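Long-range contacts in ecto-NAD+ glycohydrolase (CD38 molecule) (Bos taurus, PDB 3GC6), which belongs to the ADP-ribosyl cyclase family, whose CD38 members are glycosylated, disulfide-bonded ectoenzymes at the cell surface: residues 88-93 against 166-171; 200-205 against 238-243; 82-87 against 155-160. The protein carries 1 engineered substitution. One frame throughout, in Å; residues are numbered along the deposited sequence. Where two conformers were deposited one is given.

Contact 1 of 3, residues 88-93 against 166-171; sequences SKTKEL and RVVLNG. With NAG (2-acetamido-2-deoxy-beta-D-glucopyranose), chain C.
Three direct hydrogen bonds and one water bridge carry the polar part of this contact. The carbonyl oxygen of Val168 takes two of them: the backbone N of Ser88 reaches Val168 O at 3.3 Å, nearly along the C=O axis, and the hydroxyl of Thr90 donates from above the carbonyl plane, OG1 to Val168 O 2.8 Å. Thr90 manages this because its OG1 sits in the crowded position between backbone N and carbonyl carbon (chi1 53°), which also lays CG2 over the backbone of Leu169, 3.4 Å from Leu169 C. Further along, Asn170 ND2 donates to Lys89 O (2.9 Å) in a nearly straight bond within its amide plane. A water joins Ser88 O to Asn170 N.

These bonds lie where strand 85-88 ends beside its parallel neighbour 164-170 and the chain turns into helix 91-101. Thr90 is at the N-cap position, but its hydroxyl goes to Val168 O instead of capping the helix.

Asn170 is also a glycosylation site: ND2 is bonded covalently to C1 of NAG, so its one remaining N-H is the one given to Lys89 O. With OD1 accepting a hydrogen bond from Ser172 N, both ends of the amide are held. The acetamido oxygen O7 of NAG comes 3.4 Å from Thr90 CG2.

The apolar contacts are few. The side chains of Leu93 and Val168 cross obliquely, CD2 of Leu93 3.7 Å from CG1 of Val168, Leu169 CD2 touches Ser88 CB, and Thr90 CG2 packs on Asn170 CB.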
# COMPACT_ATOMS: atom_id res chain seq x y z
N SER A 88 21.25 9.18 -19.05
CA SER A 88 22.65 8.83 -18.84
C SER A 88 23.43 10.12 -18.73
O SER A 88 23.36 10.96 -19.63
CB SER A 88 23.15 8.02 -20.05
OG SER A 88 24.47 7.51 -19.83
N LYS A 89 24.12 10.29 -17.60
CA LYS A 89 24.95 11.49 -17.33
C LYS A 89 24.14 12.77 -17.14
O LYS A 89 24.69 13.86 -17.16
CB LYS A 89 26.03 11.71 -18.40
CG LYS A 89 26.72 10.42 -18.93
CD LYS A 89 27.38 9.65 -17.80
CE LYS A 89 28.07 8.35 -18.30
NZ LYS A 89 29.17 8.57 -19.29
N THR A 90 22.83 12.63 -16.90
CA THR A 90 21.91 13.77 -16.77
C THR A 90 21.00 13.56 -15.54
O THR A 90 19.81 13.92 -15.57
CB THR A 90 21.00 13.86 -18.00
OG1 THR A 90 20.39 12.56 -18.18
CG2 THR A 90 21.82 14.21 -19.24
N LYS A 91 21.56 13.03 -14.46
CA LYS A 91 20.72 12.63 -13.34
C LYS A 91 19.75 13.71 -12.89
O LYS A 91 18.56 13.47 -12.77
CB LYS A 91 21.58 12.23 -12.14
CG LYS A 91 20.73 11.67 -11.00
CD LYS A 91 21.58 11.04 -9.91
CE LYS A 91 20.69 10.43 -8.82
NZ LYS A 91 19.92 9.22 -9.26
N GLU A 92 20.27 14.89 -12.60
CA GLU A 92 19.41 15.95 -12.05
C GLU A 92 18.31 16.39 -13.06
O GLU A 92 17.13 16.49 -12.74
CB GLU A 92 20.26 17.15 -11.59
CG GLU A 92 20.95 16.96 -10.21
CD GLU A 92 22.20 16.05 -10.24
OE1 GLU A 92 22.66 15.74 -11.36
OE2 GLU A 92 22.70 15.64 -9.16
N LEU A 93 18.73 16.62 -14.29
CA LEU A 93 17.79 17.08 -15.31
C LEU A 93 16.72 16.03 -15.61
O LEU A 93 15.54 16.36 -15.73
CB LEU A 93 18.53 17.42 -16.59
CG LEU A 93 17.62 17.77 -17.76
CD1 LEU A 93 16.80 19.05 -17.53
CD2 LEU A 93 18.49 17.84 -19.03
N ARG A 166 11.57 7.67 -23.81
CA ARG A 166 12.36 8.89 -23.97
C ARG A 166 13.67 8.71 -23.24
O ARG A 166 13.72 8.07 -22.19
CB ARG A 166 11.57 10.10 -23.43
CG ARG A 166 10.28 10.34 -24.24
CD ARG A 166 9.16 11.05 -23.49
NE ARG A 166 8.11 11.38 -24.46
CZ ARG A 166 7.02 10.64 -24.64
NH1 ARG A 166 6.83 9.57 -23.89
NH2 ARG A 166 6.11 11.00 -25.56
N VAL A 167 14.77 9.15 -23.84
CA VAL A 167 16.04 9.21 -23.10
C VAL A 167 16.57 10.63 -23.06
O VAL A 167 16.51 11.36 -24.05
CB VAL A 167 17.14 8.24 -23.64
CG1 VAL A 167 17.50 8.57 -25.08
CG2 VAL A 167 18.39 8.29 -22.76
N VAL A 168 17.08 11.02 -21.89
CA VAL A 168 17.69 12.35 -21.69
C VAL A 168 19.21 12.18 -21.63
O VAL A 168 19.74 11.53 -20.72
CB VAL A 168 17.21 12.93 -20.36
CG1 VAL A 168 17.74 14.35 -20.17
CG2 VAL A 168 15.69 12.96 -20.33
N LEU A 169 19.89 12.80 -22.59
CA LEU A 169 21.33 12.68 -22.72
C LEU A 169 22.01 14.06 -22.62
O LEU A 169 21.35 15.09 -22.77
CB LEU A 169 21.68 12.02 -24.05
CG LEU A 169 21.14 10.60 -24.20
CD1 LEU A 169 21.48 10.05 -25.59
CD2 LEU A 169 21.74 9.66 -23.14
N ASN A 170 23.31 14.04 -22.36
CA ASN A 170 24.05 15.26 -22.01
C ASN A 170 24.80 15.84 -23.20
O ASN A 170 25.83 15.31 -23.59
CB ASN A 170 25.03 14.92 -20.90
CG ASN A 170 25.57 16.15 -20.19
OD1 ASN A 170 25.83 17.18 -20.82
ND2 ASN A 170 25.69 16.04 -18.86
N GLY A 171 24.22 16.90 -23.78
CA GLY A 171 24.80 17.59 -24.93
C GLY A 171 26.02 18.41 -24.55
O GLY A 171 26.65 18.98 -25.45
C1 NAG C . 26.42 17.07 -18.12
C2 NAG C . 25.37 17.70 -17.18
C3 NAG C . 26.08 18.57 -16.13
C4 NAG C . 27.28 17.89 -15.47
C5 NAG C . 28.17 17.26 -16.54
C6 NAG C . 29.35 16.45 -15.95
C7 NAG C . 23.15 18.10 -18.14
C8 NAG C . 22.34 18.94 -19.09
N2 NAG C . 24.41 18.52 -17.93
O3 NAG C . 25.15 19.02 -15.16
O4 NAG C . 28.04 18.85 -14.71
O5 NAG C . 27.37 16.38 -17.31
O6 NAG C . 28.88 15.51 -15.01
O7 NAG C . 22.65 17.12 -17.60
O HOH W 1 24.77 11.71 -21.83

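Contact 2 of 3, residues 200-205 against 238-243; sequences WLVHDT and LSRDQF. With NAG (2-acetamido-2-deoxy-beta-D-glucopyranose), chain C.
Phe243 lies at the apolar centre, between Val202 and Trp200. Its CG is anti to the backbone N (chi1 169°), which swings the ring from the first turn of helix 240-244 back to the strand. Val202 CG2 sits over one face in a CH-pi contact, 3.9 Å from the ring centroid. Phe243 CE1 in turn lies over a face of the Trp200 indole, 3.5 Å from Trp200 CG; the two ring planes are inclined at 51°. At the indole edge, in its plane, Leu238 CD1 packs tightly on Trp200 CE3 (3.4 Å).

Strands 196-203 and 231-239 are the parallel neighbours of a beta-alpha-beta unit connected through helix 216-227. Here their ends are joined by His203 N donating to Leu238 O (2.9 Å), nearly along the C=O axis. Water links Leu201 O to Leu238 N, weakly on the nitrogen side, and a second water spans His203 O and Arg240 N.

Ser239 starts the helix with a capping box: its OG accepts from Gln242 N, while Gln242 OE1 receives Ser239 N on an in-plane lone pair. The His203 ring lies with one face toward Ser239 CA; ND1 is fixed by Asp204 O, and a water lies between NE2 and Gln242 OE1.

At the polar edge, Arg240 extends from CG to NE and forms a side-on salt bridge with Asp204, both NE and NH2 donating to the one oxygen OD1. Arg240 NH2 is 2.5 Å from Asp204 OD1, on its syn lone pair, while NE meets OD1 nearly along the C-O axis. The other carboxylate oxygen, Asp204 OD2, accepts from NAG N2 (2.9 Å). The acetamido methyl C8 of NAG lies over a guanidinium face, and Arg240 NH2 adds a weak bond to NAG O3.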
# COMPACT_ATOMS: atom_id res chain seq x y z
N TRP A 200 16.85 13.13 -26.39
CA TRP A 200 16.97 14.56 -26.27
C TRP A 200 18.37 14.86 -25.75
O TRP A 200 18.72 14.42 -24.64
CB TRP A 200 15.91 15.03 -25.26
CG TRP A 200 14.50 14.77 -25.74
CD1 TRP A 200 13.75 13.64 -25.52
CD2 TRP A 200 13.69 15.65 -26.51
NE1 TRP A 200 12.51 13.78 -26.13
CE2 TRP A 200 12.46 15.00 -26.75
CE3 TRP A 200 13.90 16.93 -27.04
CZ2 TRP A 200 11.43 15.60 -27.48
CZ3 TRP A 200 12.86 17.54 -27.76
CH2 TRP A 200 11.64 16.86 -27.98
N LEU A 201 19.20 15.57 -26.53
CA LEU A 201 20.54 15.92 -26.07
C LEU A 201 20.51 17.36 -25.57
O LEU A 201 20.34 18.28 -26.39
CB LEU A 201 21.58 15.80 -27.20
CG LEU A 201 22.10 14.38 -27.47
CD1 LEU A 201 20.99 13.45 -27.92
CD2 LEU A 201 23.21 14.44 -28.52
N VAL A 202 20.68 17.53 -24.27
CA VAL A 202 20.42 18.81 -23.61
C VAL A 202 21.74 19.36 -23.08
O VAL A 202 22.53 18.64 -22.47
CB VAL A 202 19.38 18.61 -22.46
CG1 VAL A 202 19.05 19.97 -21.84
CG2 VAL A 202 18.10 17.98 -23.02
N HIS A 203 22.00 20.64 -23.35
CA HIS A 203 23.26 21.24 -22.94
C HIS A 203 23.00 22.25 -21.84
O HIS A 203 21.87 22.70 -21.63
CB HIS A 203 23.99 21.93 -24.13
CG HIS A 203 23.25 23.10 -24.70
ND1 HIS A 203 23.25 24.35 -24.11
CD2 HIS A 203 22.48 23.21 -25.81
CE1 HIS A 203 22.51 25.17 -24.83
NE2 HIS A 203 22.03 24.51 -25.86
N ASP A 204 24.08 22.59 -21.14
CA ASP A 204 23.96 23.52 -20.04
C ASP A 204 23.81 24.96 -20.49
O ASP A 204 24.33 25.34 -21.52
CB ASP A 204 25.11 23.29 -19.09
CG ASP A 204 24.93 21.99 -18.33
OD1 ASP A 204 23.98 21.92 -17.52
OD2 ASP A 204 25.69 21.03 -18.57
N THR A 205 23.06 25.74 -19.70
CA THR A 205 22.70 27.10 -20.10
C THR A 205 23.98 27.90 -20.42
O THR A 205 24.95 27.86 -19.68
CB THR A 205 21.81 27.81 -19.01
OG1 THR A 205 21.36 29.09 -19.47
CG2 THR A 205 22.58 27.99 -17.70
N LEU A 238 19.41 21.98 -27.47
CA LEU A 238 18.40 22.51 -26.52
C LEU A 238 19.05 22.74 -25.18
O LEU A 238 19.77 21.89 -24.67
CB LEU A 238 17.27 21.46 -26.29
CG LEU A 238 16.32 21.17 -27.43
CD1 LEU A 238 15.50 19.93 -27.07
CD2 LEU A 238 15.40 22.35 -27.72
N SER A 239 18.78 23.90 -24.57
CA SER A 239 19.21 24.13 -23.20
C SER A 239 18.24 23.39 -22.28
O SER A 239 17.16 22.95 -22.71
CB SER A 239 19.14 25.63 -22.86
OG SER A 239 17.79 26.06 -22.89
N ARG A 240 18.58 23.32 -20.99
CA ARG A 240 17.66 22.75 -20.02
C ARG A 240 16.26 23.38 -20.06
O ARG A 240 15.25 22.68 -20.07
CB ARG A 240 18.22 22.86 -18.60
CG ARG A 240 19.47 22.04 -18.37
CD ARG A 240 19.90 22.16 -16.91
NE ARG A 240 21.28 21.73 -16.72
CZ ARG A 240 21.65 20.76 -15.89
NH1 ARG A 240 20.74 20.12 -15.16
NH2 ARG A 240 22.93 20.43 -15.78
N ASP A 241 16.21 24.71 -20.06
CA ASP A 241 14.90 25.38 -20.05
C ASP A 241 14.14 25.15 -21.35
O ASP A 241 12.92 24.97 -21.32
CB ASP A 241 15.05 26.88 -19.78
CG ASP A 241 15.52 27.17 -18.36
OD1 ASP A 241 15.45 26.27 -17.49
OD2 ASP A 241 15.92 28.33 -18.10
N GLN A 242 14.85 25.18 -22.49
CA GLN A 242 14.16 24.91 -23.76
C GLN A 242 13.58 23.50 -23.76
O GLN A 242 12.45 23.29 -24.19
CB GLN A 242 15.11 25.07 -24.95
CG GLN A 242 15.53 26.52 -25.17
CD GLN A 242 16.57 26.65 -26.23
OE1 GLN A 242 17.52 25.85 -26.31
NE2 GLN A 242 16.42 27.69 -27.05
N PHE A 243 14.35 22.55 -23.25
CA PHE A 243 13.93 21.15 -23.20
C PHE A 243 12.69 21.01 -22.33
O PHE A 243 11.67 20.39 -22.71
CB PHE A 243 15.07 20.31 -22.64
CG PHE A 243 14.69 18.89 -22.29
CD1 PHE A 243 14.21 18.02 -23.26
CD2 PHE A 243 14.84 18.41 -20.99
CE1 PHE A 243 13.87 16.72 -22.96
CE2 PHE A 243 14.48 17.10 -20.66
CZ PHE A 243 13.99 16.26 -21.64
C1 NAG C . 26.42 17.07 -18.12
C2 NAG C . 25.37 17.70 -17.18
C3 NAG C . 26.08 18.57 -16.13
C4 NAG C . 27.28 17.89 -15.47
C5 NAG C . 28.17 17.26 -16.54
C6 NAG C . 29.35 16.45 -15.95
C7 NAG C . 23.15 18.10 -18.14
C8 NAG C . 22.34 18.94 -19.09
N2 NAG C . 24.41 18.52 -17.93
O3 NAG C . 25.15 19.02 -15.16
O4 NAG C . 28.04 18.85 -14.71
O5 NAG C . 27.37 16.38 -17.31
O6 NAG C . 28.88 15.51 -15.01
O7 NAG C . 22.65 17.12 -17.60
O HOH W 2 22.20 20.27 -26.87
O HOH W 3 20.06 26.14 -27.19
O HOH W 4 20.81 24.47 -19.84

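Contact 3 of 3, residues 82-87 against 155-160; sequences GQQVFW and ERFAES
Phe157 projects from the last turn of helix 145-159 with CG anti to the backbone N, a setting that carries its ring across to the beginning of strand 85-88. The end of this helix, which leads into strand 164-170, packs here on the outermost strand 85-88 of the four-stranded parallel sheet. Gln84 comes to meet Phe157 tip to tip. Its CG is also anti to the backbone N (chi1 -167°) and the chain stays extended beyond, so that the amide lies over one face of the ring, the two planes 44° apart. NE2 stands 3.1 Å above the plane of the Phe157 ring and over its centre, while the aliphatic part of the same side chain follows the rim, Gln84 CG to Phe157 CZ 3.4 Å.

From this position Gln84 NE2 donates one N-H to Phe157 O (2.8 Å). The partner lies in the amide plane of Gln84, yet the donor stands well above the carbonyl plane. The other end of the amide is held by water, which donates to Gln84 OE1 and lies 2.6 Å from Ser160 OG.

Phe86 takes a different chi1 setting, CG beside the backbone N and anti to the carbonyl carbon. Its ring thereby reaches the helix: Phe157 CE2 lies over one face, Phe86 CE1 is 3.6 Å from Phe157 CD2, and the ring planes are 57° apart. Ala158 CA is at the edge of the Phe86 ring. Phe183 and Leu191 also touch Phe86, while Val79 and Leu106 touch Phe157.

At the edge of the Phe157 ring, in its plane, lies Val85 O, 3.5 Å from Phe157 CZ. The amino end of Gln84, with its partly positive N-H hydrogens, over the ring and a carbonyl oxygen at the rim would both suit the quadrupole of an aromatic ring, so electrostatics probably favour this placement of Phe157 along with its apolar packing.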
# COMPACT_ATOMS: atom_id res chain seq x y z
N GLY A 82 4.39 4.34 -22.64
CA GLY A 82 4.48 5.75 -22.98
C GLY A 82 4.97 6.65 -21.85
O GLY A 82 5.16 7.86 -22.05
N GLN A 83 5.20 6.08 -20.67
CA GLN A 83 5.59 6.92 -19.51
C GLN A 83 7.06 6.73 -19.08
O GLN A 83 7.48 7.30 -18.06
CB GLN A 83 4.67 6.64 -18.31
CG GLN A 83 3.23 7.07 -18.62
CD GLN A 83 2.26 6.65 -17.51
OE1 GLN A 83 2.64 6.51 -16.36
NE2 GLN A 83 1.01 6.38 -17.89
N GLN A 84 7.83 5.94 -19.83
CA GLN A 84 9.14 5.54 -19.35
C GLN A 84 10.26 6.46 -19.84
O GLN A 84 10.30 6.81 -21.04
CB GLN A 84 9.44 4.11 -19.82
CG GLN A 84 10.62 3.43 -19.15
CD GLN A 84 10.52 1.91 -19.27
OE1 GLN A 84 9.44 1.36 -19.50
NE2 GLN A 84 11.65 1.24 -19.11
N VAL A 85 11.15 6.83 -18.91
CA VAL A 85 12.30 7.68 -19.20
C VAL A 85 13.61 6.96 -18.87
O VAL A 85 13.74 6.36 -17.77
CB VAL A 85 12.24 8.94 -18.34
CG1 VAL A 85 13.52 9.77 -18.52
CG2 VAL A 85 11.01 9.78 -18.79
N PHE A 86 14.56 7.01 -19.80
CA PHE A 86 15.94 6.54 -19.59
C PHE A 86 16.82 7.77 -19.55
O PHE A 86 16.43 8.85 -20.02
CB PHE A 86 16.38 5.68 -20.78
CG PHE A 86 15.62 4.41 -20.89
CD1 PHE A 86 16.17 3.22 -20.37
CD2 PHE A 86 14.36 4.38 -21.50
CE1 PHE A 86 15.43 2.00 -20.48
CE2 PHE A 86 13.64 3.19 -21.59
CZ PHE A 86 14.17 2.00 -21.09
N TRP A 87 17.99 7.64 -18.95
CA TRP A 87 18.88 8.79 -18.86
C TRP A 87 20.31 8.31 -18.69
O TRP A 87 20.55 7.19 -18.24
CB TRP A 87 18.45 9.71 -17.69
CG TRP A 87 18.55 9.03 -16.33
CD1 TRP A 87 17.59 8.26 -15.70
CD2 TRP A 87 19.67 9.04 -15.46
NE1 TRP A 87 18.06 7.80 -14.47
CE2 TRP A 87 19.34 8.26 -14.31
CE3 TRP A 87 20.94 9.63 -15.53
CZ2 TRP A 87 20.24 8.09 -13.25
CZ3 TRP A 87 21.84 9.44 -14.48
CH2 TRP A 87 21.48 8.66 -13.37
N GLU A 155 18.02 -4.12 -16.80
CA GLU A 155 17.60 -5.09 -17.85
C GLU A 155 16.11 -5.29 -17.85
O GLU A 155 15.47 -5.26 -18.91
CB GLU A 155 18.28 -6.45 -17.63
CG GLU A 155 19.77 -6.41 -17.84
CD GLU A 155 20.43 -7.78 -17.75
OE1 GLU A 155 19.84 -8.69 -17.16
OE2 GLU A 155 21.57 -7.93 -18.25
N ARG A 156 15.53 -5.50 -16.67
CA ARG A 156 14.11 -5.80 -16.61
C ARG A 156 13.30 -4.56 -17.01
O ARG A 156 12.31 -4.66 -17.74
CB ARG A 156 13.72 -6.33 -15.24
CG ARG A 156 14.40 -7.67 -14.90
CD ARG A 156 13.79 -8.80 -15.73
NE ARG A 156 12.39 -9.01 -15.38
CZ ARG A 156 11.97 -9.89 -14.46
NH1 ARG A 156 12.86 -10.63 -13.81
NH2 ARG A 156 10.67 -10.01 -14.18
N PHE A 157 13.77 -3.38 -16.60
CA PHE A 157 13.14 -2.09 -16.94
C PHE A 157 13.16 -1.91 -18.47
O PHE A 157 12.14 -1.56 -19.07
CB PHE A 157 13.99 -1.02 -16.24
CG PHE A 157 13.54 0.42 -16.43
CD1 PHE A 157 12.40 0.92 -15.79
CD2 PHE A 157 14.37 1.32 -17.11
CE1 PHE A 157 12.04 2.29 -15.91
CE2 PHE A 157 14.02 2.68 -17.23
CZ PHE A 157 12.86 3.16 -16.64
N ALA A 158 14.28 -2.23 -19.12
CA ALA A 158 14.39 -2.05 -20.58
C ALA A 158 13.54 -3.09 -21.31
O ALA A 158 12.86 -2.76 -22.31
CB ALA A 158 15.85 -2.15 -21.03
N GLU A 159 13.57 -4.33 -20.83
CA GLU A 159 12.83 -5.40 -21.48
C GLU A 159 11.32 -5.19 -21.46
O GLU A 159 10.60 -5.69 -22.35
CB GLU A 159 13.15 -6.75 -20.87
CG GLU A 159 14.53 -7.21 -21.17
CD GLU A 159 14.97 -8.40 -20.27
OE1 GLU A 159 14.19 -8.83 -19.40
OE2 GLU A 159 16.11 -8.86 -20.45
N SER A 160 10.82 -4.50 -20.45
CA SER A 160 9.37 -4.35 -20.31
C SER A 160 8.83 -3.05 -20.92
O SER A 160 7.62 -2.83 -20.92
CB SER A 160 8.99 -4.42 -18.82
OG SER A 160 9.60 -3.37 -18.12
O HOH W 5 8.54 -0.96 -18.17

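How the contacts relate
From the N terminus, the chain first supplies residues 82-87 and then, directly after, 88-93. Helix 145-159 returns to the first of these, closing contact 3 over 67 intervening residues, and strand 164-170 then returns to the second, closing contact 1. The two loops therefore cross rather than nest. Contact 2 follows in series, a shorter closure of 32 residues around helix 216-227. All three reach one four-stranded parallel sheet ordered 85-88, 164-170, 196-203, 231-239: contact 3 packs a helix against its first strand, contact 1 joins the first pair and contact 2 the last. A probable backbone hydrogen bond from Leu169 N to Trp200 O connects contacts 1 and 2, which also share the NAG.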